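Local coordinates for protein fluoroacetyl-CoA thioesterase (Streptomyces cattleya, PDB 3KUV) that hydrolyses fluoroacetyl-CoA to fluoroacetate and CoA as a homodimeric hot-dog-fold thioesterase, and so protects its producer from fluoroacetate poisoning, at residues Pro31-Ala34 against Glu35-Glu38; Tyr60-Pro63 against Gly64-Ser67. The protein carries 1 engineered substitution. All coordinates share one frame; numbering follows the deposited sequence.

Interaction 1: residues Pro31-Ala34 against Glu35-Glu38; sequences PEFA and EFPE
F33 and F36 meet in an edge-to-face pair, the edge of F33 turned toward the face of F36, with ring centroids 5.5 Å apart and planes at 66°. Their side chains run side by side, and CD2 of F33 comes within 4.2 Å of CE2 of F36. O of E32 sits near the F36 ring plane, 3.2 Å from its CD2. In the backbone, N of F36 donates a nearly straight bond of 3.1 Å to O of F33, approaching from above the carbonyl plane. This bond closes a turn from F33 to F36 (backbone angles of A34 and E35 close to type I), taking the chain from helix 31-34 into the loop before helix 42-57 of the hot-dog fold. This packed side faces the dimer partner: NE1 of W51 of the second subunit is hydrogen-bonded to OE2 of E32, its ring meets that of F33, and a bound acetate lies close to F33. Solvent borders the rest: the extended chain of E35, with CG between its N and carbonyl carbon (chi1 58°), brings OE1 to a water 3.1 Å away, which also bonds weakly to O of E32. A second water bridges O of A34 and O of F36.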
ATOM      1  N   PRO B  31      -6.511  16.609   2.960  1.00 17.17           N
ATOM      2  CA  PRO B  31      -7.703  17.166   2.357  1.00 18.10           C
ATOM      3  C   PRO B  31      -8.066  16.615   1.003  1.00 15.77           C
ATOM      4  O   PRO B  31      -9.251  16.528   0.699  1.00 17.27           O
ATOM      5  CB  PRO B  31      -7.393  18.718   2.303  1.00 20.33           C
ATOM      6  CG  PRO B  31      -6.160  18.890   3.172  1.00 23.16           C
ATOM      7  CD  PRO B  31      -5.420  17.567   3.113  1.00 18.27           C
ATOM      8  N   GLU B  32      -7.046  16.173   0.254  1.00 17.19           N
ATOM      9  CA  GLU B  32      -7.346  15.612  -1.056  1.00 15.19           C
ATOM     10  C   GLU B  32      -8.113  14.246  -0.848  1.00 16.15           C
ATOM     11  O   GLU B  32      -9.155  14.000  -1.504  1.00 17.75           O
ATOM     12  CB  GLU B  32      -6.023  15.325  -1.843  1.00 14.20           C
ATOM     13  CG  GLU B  32      -5.416  16.639  -2.363  1.00 14.13           C
ATOM     14  CD  GLU B  32      -4.638  17.431  -1.328  1.00 15.31           C
ATOM     15  OE1 GLU B  32      -4.258  18.545  -1.705  1.00 18.03           O
ATOM     16  OE2 GLU B  32      -4.210  16.956  -0.273  1.00 15.69           O
ATOM     17  N   PHE B  33      -7.632  13.443   0.070  1.00 16.50           N
ATOM     18  CA  PHE B  33      -8.265  12.094   0.298  1.00 18.27           C
ATOM     19  C   PHE B  33      -9.643  12.203   0.917  1.00 20.63           C
ATOM     20  O   PHE B  33     -10.481  11.308   0.730  1.00 20.99           O
ATOM     21  CB  PHE B  33      -7.391  11.163   1.125  1.00 16.76           C
ATOM     22  CG  PHE B  33      -6.157  10.624   0.417  1.00 18.92           C
ATOM     23  CD1 PHE B  33      -5.373   9.710   1.069  1.00 18.80           C
ATOM     24  CD2 PHE B  33      -5.804  11.039  -0.856  1.00 16.89           C
ATOM     25  CE1 PHE B  33      -4.202   9.124   0.485  1.00 18.42           C
ATOM     26  CE2 PHE B  33      -4.629  10.524  -1.477  1.00 17.95           C
ATOM     27  CZ  PHE B  33      -3.799   9.603  -0.799  1.00 15.57           C
ATOM     28  N   ALA B  34      -9.905  13.329   1.587  1.00 22.42           N
ATOM     29  CA  ALA B  34     -11.160  13.494   2.301  1.00 22.44           C
ATOM     30  C   ALA B  34     -12.351  13.574   1.371  1.00 24.11           C
ATOM     31  O   ALA B  34     -13.467  13.266   1.830  1.00 25.89           O
ATOM     32  CB  ALA B  34     -11.034  14.758   3.240  1.00 24.59           C
ATOM     33  N   GLU B  35     -12.143  13.963   0.100  1.00 24.26           N
ATOM     34  CA  GLU B  35     -13.190  14.075  -0.915  1.00 25.16           C
ATOM     35  C   GLU B  35     -13.329  12.855  -1.837  1.00 22.94           C
ATOM     36  O   GLU B  35     -14.116  12.879  -2.802  1.00 24.06           O
ATOM     37  CB  GLU B  35     -13.033  15.334  -1.785  1.00 26.42           C
ATOM     38  CG  GLU B  35     -11.732  15.497  -2.553  1.00 31.33           C
ATOM     39  CD  GLU B  35     -11.660  16.826  -3.406  1.00 40.64           C
ATOM     40  OE1 GLU B  35     -10.527  17.304  -3.706  1.00 41.85           O
ATOM     41  OE2 GLU B  35     -12.723  17.402  -3.767  1.00 45.33           O
ATOM     42  N   PHE B  36     -12.519  11.815  -1.601  1.00 20.19           N
ATOM     43  CA  PHE B  36     -12.551  10.700  -2.541  1.00 18.67           C
ATOM     44  C   PHE B  36     -13.776   9.819  -2.329  1.00 17.23           C
ATOM     45  O   PHE B  36     -14.334   9.764  -1.218  1.00 18.68           O
ATOM     46  CB  PHE B  36     -11.316   9.796  -2.325  1.00 18.49           C
ATOM     47  CG  PHE B  36     -10.106  10.087  -3.237  1.00 16.78           C
ATOM     48  CD1 PHE B  36      -9.572   9.080  -4.037  1.00 18.96           C
ATOM     49  CD2 PHE B  36      -9.490  11.314  -3.210  1.00 19.37           C
ATOM     50  CE1 PHE B  36      -8.467   9.338  -4.833  1.00 19.71           C
ATOM     51  CE2 PHE B  36      -8.388  11.590  -4.065  1.00 19.48           C
ATOM     52  CZ  PHE B  36      -7.864  10.562  -4.817  1.00 17.86           C
ATOM     53  N   PRO B  37     -14.081   9.026  -3.356  1.00 16.69           N
ATOM     54  CA  PRO B  37     -15.125   8.020  -3.199  1.00 17.50           C
ATOM     55  C   PRO B  37     -14.838   7.029  -2.045  1.00 17.33           C
ATOM     56  O   PRO B  37     -13.688   6.836  -1.648  1.00 15.86           O
ATOM     57  CB  PRO B  37     -15.074   7.262  -4.503  1.00 15.81           C
ATOM     58  CG  PRO B  37     -14.385   8.221  -5.537  1.00 22.08           C
ATOM     59  CD  PRO B  37     -13.412   8.937  -4.689  1.00 18.31           C
ATOM     60  N   GLU B  38     -15.904   6.506  -1.456  1.00 15.70           N
ATOM     61  CA  GLU B  38     -15.820   5.590  -0.285  1.00 15.75           C
ATOM     62  C   GLU B  38     -15.542   4.174  -0.731  1.00 14.80           C
ATOM     63  O   GLU B  38     -16.432   3.289  -0.853  1.00 14.87           O
ATOM     64  CB  GLU B  38     -17.137   5.648   0.493  1.00 17.40           C
ATOM     65  CG  GLU B  38     -17.205   6.976   1.317  1.00 18.67           C
ATOM     66  CD  GLU B  38     -16.422   6.884   2.628  1.00 26.78           C
ATOM     67  OE1 GLU B  38     -15.201   6.834   2.580  1.00 27.53           O
ATOM     68  OE2 GLU B  38     -17.019   6.876   3.731  1.00 34.67           O
TER
HETATM   69  O   HOH W   1      -8.483  15.191  -4.651  1.00 32.54           O
HETATM   70  O   HOH W   2     -15.255  10.767   1.444  1.00 38.30           O

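Interaction 2: residues Tyr60-Pro63 against Gly64-Ser67; sequences YLEP and GEGS
E65 folds its side chain back along E62, the two lying next to each other and pointing the same way, while L61 passes E65 at a slant. The E65 chain is extended beyond CG, which stands anti to the carbonyl carbon (chi1 -77°), and this reach carries the carboxylate to the backbone of E62. OE1 of E65 accepts a hydrogen bond of 2.9 Å from N of E62, almost straight at 170°, although the donor approaches from above the carboxylate plane. The same oxygen lies 3.5 Å from CB of E62, so the aliphatic part of one glutamate rests against the acid group of the other. The carboxylates are turned 70° apart, and OE2 of E62 stays 5.4 Å from OE1 of E65; the separation probably eases the repulsion between like charges.

A second bond runs the opposite way: N of E65 donates to O of E62 at 3.1 Å, closing a type II beta turn with P63 and G64 at its corners. G64 has the positive phi that this turn demands and that favours glycine. Main chain and side chain thus link the same two residues twice, and a water bridges O of E62 and O of E65.

On the apolar side, CD1 of L61 reaches 3.8 Å from CA of G66, lying against the backbone where the strand begins. The turn joins the loop after helix 42-57 to strand 65-75 of the hot-dog sheet, with L61 and E65 both resting on V122 of strand 112-124. Just beyond, S67 OG is hydrogen-bonded to NE of substrate-binding R120. Backbone hydrogen bonds of G66 with I123 and G64 with L125 tie this strand, outermost in its own chain's sheet, to its neighbour and to the start of helix 125-135.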
ATOM      1  N   TYR B  60       6.332 -21.543   9.862  1.00 21.86           N
ATOM      2  CA  TYR B  60       7.633 -21.933   9.431  1.00 25.11           C
ATOM      3  C   TYR B  60       8.743 -20.929   9.896  1.00 24.05           C
ATOM      4  O   TYR B  60       9.925 -21.107   9.533  1.00 27.64           O
ATOM      5  CB  TYR B  60       7.679 -21.929   7.889  1.00 27.02           C
ATOM      6  CG  TYR B  60       6.635 -22.778   7.235  1.00 28.86           C
ATOM      7  CD1 TYR B  60       6.905 -24.133   6.903  1.00 35.61           C
ATOM      8  CD2 TYR B  60       5.347 -22.264   6.939  1.00 32.67           C
ATOM      9  CE1 TYR B  60       5.919 -24.943   6.278  1.00 33.74           C
ATOM     10  CE2 TYR B  60       4.357 -23.070   6.343  1.00 35.22           C
ATOM     11  CZ  TYR B  60       4.676 -24.401   5.979  1.00 32.81           C
ATOM     12  OH  TYR B  60       3.720 -25.193   5.396  1.00 37.30           O
ATOM     13  N   LEU B  61       8.366 -19.873  10.650  1.00 21.44           N
ATOM     14  CA  LEU B  61       9.349 -18.994  11.313  1.00 19.74           C
ATOM     15  C   LEU B  61       9.837 -19.642  12.650  1.00 20.39           C
ATOM     16  O   LEU B  61       9.118 -20.417  13.273  1.00 20.32           O
ATOM     17  CB  LEU B  61       8.694 -17.659  11.638  1.00 19.67           C
ATOM     18  CG  LEU B  61       8.369 -16.921  10.290  1.00 18.65           C
ATOM     19  CD1 LEU B  61       8.156 -15.522  10.653  1.00 20.74           C
ATOM     20  CD2 LEU B  61       9.583 -17.006   9.244  1.00 24.14           C
ATOM     21  N   GLU B  62      11.036 -19.253  13.077  1.00 19.17           N
ATOM     22  CA  GLU B  62      11.593 -19.684  14.378  1.00 20.83           C
ATOM     23  C   GLU B  62      11.121 -18.722  15.428  1.00 21.09           C
ATOM     24  O   GLU B  62      10.680 -17.591  15.151  1.00 18.76           O
ATOM     25  CB  GLU B  62      13.150 -19.642  14.351  1.00 22.25           C
ATOM     26  CG  GLU B  62      13.805 -20.589  13.337  1.00 28.29           C
ATOM     27  CD  GLU B  62      13.363 -22.037  13.510  1.00 37.74           C
ATOM     28  OE1 GLU B  62      13.147 -22.468  14.671  1.00 41.30           O
ATOM     29  OE2 GLU B  62      13.244 -22.742  12.485  1.00 42.49           O
ATOM     30  N   PRO B  63      11.263 -19.088  16.721  1.00 20.73           N
ATOM     31  CA  PRO B  63      10.803 -18.207  17.778  1.00 21.83           C
ATOM     32  C   PRO B  63      11.506 -16.848  17.739  1.00 19.41           C
ATOM     33  O   PRO B  63      12.711 -16.846  17.550  1.00 22.48           O
ATOM     34  CB  PRO B  63      11.241 -18.982  19.073  1.00 22.64           C
ATOM     35  CG  PRO B  63      11.138 -20.378  18.630  1.00 23.14           C
ATOM     36  CD  PRO B  63      11.605 -20.450  17.213  1.00 22.81           C
ATOM     37  N   GLY B  64      10.738 -15.743  17.812  1.00 21.38           N
ATOM     38  CA  GLY B  64      11.319 -14.407  17.840  1.00 20.01           C
ATOM     39  C   GLY B  64      11.504 -13.808  16.455  1.00 19.54           C
ATOM     40  O   GLY B  64      12.067 -12.739  16.367  1.00 19.18           O
ATOM     41  N   GLU B  65      11.146 -14.552  15.408  1.00 16.94           N
ATOM     42  CA  GLU B  65      11.261 -13.980  14.034  1.00 15.26           C
ATOM     43  C   GLU B  65       9.954 -13.403  13.627  1.00 16.28           C
ATOM     44  O   GLU B  65       8.880 -13.813  14.087  1.00 17.49           O
ATOM     45  CB  GLU B  65      11.649 -15.077  13.056  1.00 13.66           C
ATOM     46  CG  GLU B  65      13.155 -15.452  13.149  1.00 15.16           C
ATOM     47  CD  GLU B  65      13.612 -16.560  12.246  1.00 17.47           C
ATOM     48  OE1 GLU B  65      12.814 -17.421  11.669  1.00 17.80           O
ATOM     49  OE2 GLU B  65      14.863 -16.572  12.006  1.00 21.98           O
ATOM     50  N   GLY B  66      10.024 -12.484  12.617  1.00 12.94           N
ATOM     51  CA  GLY B  66       8.870 -12.022  11.889  1.00 12.54           C
ATOM     52  C   GLY B  66       9.407 -11.619  10.512  1.00 10.96           C
ATOM     53  O   GLY B  66      10.311 -12.260  10.037  1.00 11.60           O
ATOM     54  N   SER B  67       8.706 -10.708   9.828  1.00 11.05           N
ATOM     55  CA  SER B  67       9.134 -10.348   8.461  1.00 11.00           C
ATOM     56  C   SER B  67       8.724  -8.938   8.121  1.00 10.63           C
ATOM     57  O   SER B  67       7.828  -8.334   8.762  1.00 12.06           O
ATOM     58  CB  SER B  67       8.583 -11.381   7.405  1.00 11.59           C
ATOM     59  OG  SER B  67       7.128 -11.235   7.378  1.00 12.22           O
TER
HETATM   60  O   HOH W   3       7.881 -16.504  14.931  1.00 31.66           O

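Read from the N terminus, the chain makes two short closures in series, neither enclosing nor crossing the other. Interaction 1 comes first, turning the chain out of helix 31-34 into the loop before helix 42-57, the long helix that carries E50 of the active site and begins at the engineered S42. Interaction 2 follows that helix, where the turn of 62-65 reverses the chain into strand 65-75, an outermost strand of the antiparallel sheet within this subunit. The two lie on opposite sides of the chain's centre, their centres about 38 Å apart and nearest atoms about 23 Å apart. One faces the second subunit; the other joins helix 42-57 to the sheet, and they bracket that helix in sequence.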